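Local coordinates for protein tryptophanyl-tRNA synthetase (Cryptosporidium parvum Iowa II, PDB 3HV0) that probably joins tryptophan to its cognate tRNA at the expense of ATP, as a class I aminoacyl-tRNA synthetase, at residues A[170-175]-A[197-202]. Numbering follows the deposited sequence.
With TRP (tryptophan), chain C.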
loop_
_atom_site.group_PDB
_atom_site.type_symbol
_atom_site.label_atom_id
_atom_site.label_comp_id
_atom_site.label_asym_id
_atom_site.label_seq_id
_atom_site.Cartn_x
_atom_site.Cartn_y
_atom_site.Cartn_z
ATOM N N ARG A 170 -4.824 2.516 8.565
ATOM C CA ARG A 170 -5.416 2.496 9.904
ATOM C C ARG A 170 -5.234 1.162 10.623
ATOM O O ARG A 170 -5.009 1.118 11.828
ATOM C CB ARG A 170 -6.905 2.805 9.820
ATOM C CG ARG A 170 -7.210 4.253 9.568
ATOM C CD ARG A 170 -8.684 4.446 9.222
ATOM N NE ARG A 170 -8.977 5.830 8.823
ATOM C CZ ARG A 170 -9.640 6.196 7.720
ATOM N NH1 ARG A 170 -10.112 5.305 6.878
ATOM N NH2 ARG A 170 -9.841 7.478 7.460
ATOM N N ILE A 171 -5.337 0.072 9.890
ATOM C CA ILE A 171 -5.033 -1.257 10.432
ATOM C C ILE A 171 -3.533 -1.397 10.735
ATOM O O ILE A 171 -3.152 -1.936 11.753
ATOM C CB ILE A 171 -5.432 -2.362 9.444
ATOM C CG1 ILE A 171 -6.956 -2.391 9.243
ATOM C CG2 ILE A 171 -4.931 -3.722 9.939
ATOM C CD1 ILE A 171 -7.378 -3.087 7.971
ATOM N N GLU A 172 -2.687 -0.905 9.844
ATOM C CA GLU A 172 -1.237 -1.069 9.989
ATOM C C GLU A 172 -0.687 -0.348 11.198
ATOM O O GLU A 172 0.196 -0.865 11.885
ATOM C CB GLU A 172 -0.521 -0.629 8.715
ATOM C CG GLU A 172 -0.697 -1.643 7.632
ATOM C CD GLU A 172 -0.079 -1.264 6.317
ATOM O OE1 GLU A 172 0.407 -0.123 6.142
ATOM O OE2 GLU A 172 -0.109 -2.155 5.428
ATOM N N LYS A 173 -1.253 0.818 11.495
ATOM C CA LYS A 173 -0.803 1.631 12.628
ATOM C C LYS A 173 -1.110 0.966 13.969
ATOM O O LYS A 173 -0.457 1.256 14.970
ATOM C CB LYS A 173 -1.482 2.997 12.577
ATOM C CG LYS A 173 -0.833 4.058 13.428
ATOM C CD LYS A 173 -1.585 5.355 13.243
ATOM C CE LYS A 173 -1.086 6.447 14.150
ATOM N NZ LYS A 173 -1.664 7.741 13.707
ATOM N N LYS A 174 -2.093 0.070 13.968
ATOM C CA LYS A 174 -2.531 -0.614 15.180
ATOM C C LYS A 174 -1.905 -2.002 15.380
ATOM O O LYS A 174 -2.105 -2.601 16.437
ATOM C CB LYS A 174 -4.057 -0.753 15.185
ATOM C CG LYS A 174 -4.807 0.553 15.267
ATOM C CD LYS A 174 -4.618 1.224 16.617
ATOM C CE LYS A 174 -5.375 2.538 16.719
ATOM N NZ LYS A 174 -5.236 3.102 18.084
ATOM N N ILE A 175 -1.170 -2.519 14.397
ATOM C CA ILE A 175 -0.524 -3.830 14.549
ATOM C C ILE A 175 1.004 -3.746 14.566
ATOM O O ILE A 175 1.605 -3.131 13.706
ATOM C CB ILE A 175 -0.941 -4.817 13.448
ATOM C CG1 ILE A 175 -2.380 -5.278 13.655
ATOM C CG2 ILE A 175 -0.075 -6.062 13.485
ATOM C CD1 ILE A 175 -3.389 -4.512 12.873
ATOM N N PHE A 197 0.966 -7.166 3.511
ATOM C CA PHE A 197 -0.233 -7.619 2.802
ATOM C C PHE A 197 -1.470 -7.931 3.671
ATOM O O PHE A 197 -2.595 -7.698 3.248
ATOM C CB PHE A 197 0.034 -8.827 1.867
ATOM C CG PHE A 197 -1.246 -9.386 1.278
ATOM C CD1 PHE A 197 -1.947 -8.655 0.329
ATOM C CD2 PHE A 197 -1.815 -10.560 1.779
ATOM C CE1 PHE A 197 -3.171 -9.109 -0.151
ATOM C CE2 PHE A 197 -3.040 -11.019 1.301
ATOM C CZ PHE A 197 -3.717 -10.296 0.339
ATOM N N PRO A 198 -1.281 -8.485 4.872
ATOM C CA PRO A 198 -2.456 -8.804 5.667
ATOM C C PRO A 198 -3.473 -7.663 5.807
ATOM O O PRO A 198 -4.705 -7.898 5.711
ATOM C CB PRO A 198 -1.856 -9.170 7.003
ATOM C CG PRO A 198 -0.567 -9.779 6.670
ATOM C CD PRO A 198 -0.054 -9.039 5.480
ATOM N N ALA A 199 -2.989 -6.436 5.983
ATOM C CA ALA A 199 -3.904 -5.285 6.071
ATOM C C ALA A 199 -4.712 -5.112 4.781
ATOM O O ALA A 199 -5.884 -4.747 4.815
ATOM C CB ALA A 199 -3.166 -4.022 6.381
ATOM N N VAL A 200 -4.082 -5.394 3.642
ATOM C CA VAL A 200 -4.777 -5.322 2.343
ATOM C C VAL A 200 -5.943 -6.291 2.271
ATOM O O VAL A 200 -7.003 -5.946 1.757
ATOM C CB VAL A 200 -3.822 -5.560 1.165
ATOM C CG1 VAL A 200 -4.541 -5.417 -0.170
ATOM C CG2 VAL A 200 -2.675 -4.586 1.230
ATOM N N GLN A 201 -5.765 -7.488 2.820
ATOM C CA GLN A 201 -6.848 -8.467 2.840
ATOM C C GLN A 201 -7.868 -8.202 3.912
ATOM O O GLN A 201 -9.020 -8.570 3.765
ATOM C CB GLN A 201 -6.315 -9.862 3.061
ATOM C CG GLN A 201 -7.400 -10.905 3.001
ATOM C CD GLN A 201 -6.946 -12.219 2.505
ATOM O OE1 GLN A 201 -7.489 -13.232 2.891
ATOM N NE2 GLN A 201 -5.947 -12.229 1.658
ATOM N N ALA A 202 -7.426 -7.625 5.022
ATOM C CA ALA A 202 -8.323 -7.253 6.108
ATOM C C ALA A 202 -9.302 -6.153 5.688
ATOM O O ALA A 202 -10.485 -6.251 5.959
ATOM C CB ALA A 202 -7.529 -6.816 7.303
HETATM N N TRP C . -5.542 -14.643 -0.117
HETATM C CA TRP C . -6.724 -15.497 -0.440
HETATM C C TRP C . -6.271 -16.756 -1.164
HETATM O O TRP C . -5.163 -16.786 -1.731
HETATM C CB TRP C . -7.781 -14.743 -1.271
HETATM C CG TRP C . -8.721 -13.899 -0.442
HETATM C CD1 TRP C . -8.710 -12.531 -0.315
HETATM C CD2 TRP C . -9.819 -14.358 0.361
HETATM N NE1 TRP C . -9.724 -12.122 0.508
HETATM C CE2 TRP C . -10.411 -13.222 0.949
HETATM C CE3 TRP C . -10.357 -15.611 0.639
HETATM C CZ2 TRP C . -11.514 -13.306 1.796
HETATM C CZ3 TRP C . -11.449 -15.692 1.484
HETATM C CH2 TRP C . -12.010 -14.542 2.063
HETATM O OXT TRP C . -7.018 -17.752 -1.169
#
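In the class I catalytic domain, the C-terminal part of helix 157-174 packs against helix 192-202, the helix that carries Gln-201 into the tryptophan pocket; Ile-171 meets Ala-199 and Ala-202, and Glu-172 meets Ala-199. The two short segments run 132° apart, nearer antiparallel than parallel, with axes 9.4 Å apart at closest approach. Ile-171 touches with both of its branches. Its CG2, anti to the backbone N, lies 4.0 Å from Ala-199 CB, while CG1, anti to the carbonyl carbon (chi1 -65°), carries CD1 on to Ala-202 CB at 3.8 Å. The same CD1 also reaches the backbone, 3.9 Å from Ala-199 O. Glu-172 runs alongside with its chain extended beyond CG: CG sits 3.6 Å from Ala-199 CB, and OE2 follows at 3.7 Å from the same methyl. Ala-199 CB is thus touched by Ile-171 CG2 and by the Glu-172 chain, which come from directions roughly at right angles. Ile-168, one turn earlier on helix 157-174, adds to the cover over Ala-199, and Met-236 and Val-237 of helix 231-240 close over Ala-202. Val-192 of the second subunit packs on Glu-172. On the pocket side, Gln-201 approaches the bound tryptophan, and the backbone O of Gln-201 is hydrogen-bonded to Tyr-78 OH, which is also hydrogen-bonded to the ligand. The contact is van der Waals, mainly methyl and methylene groups on two alanine methyls, with the Glu-172 carboxylate and Ala-199 carbonyl at its border; it joins the helix contributing Gln-201 to the pocket to one that also packs on the second subunit.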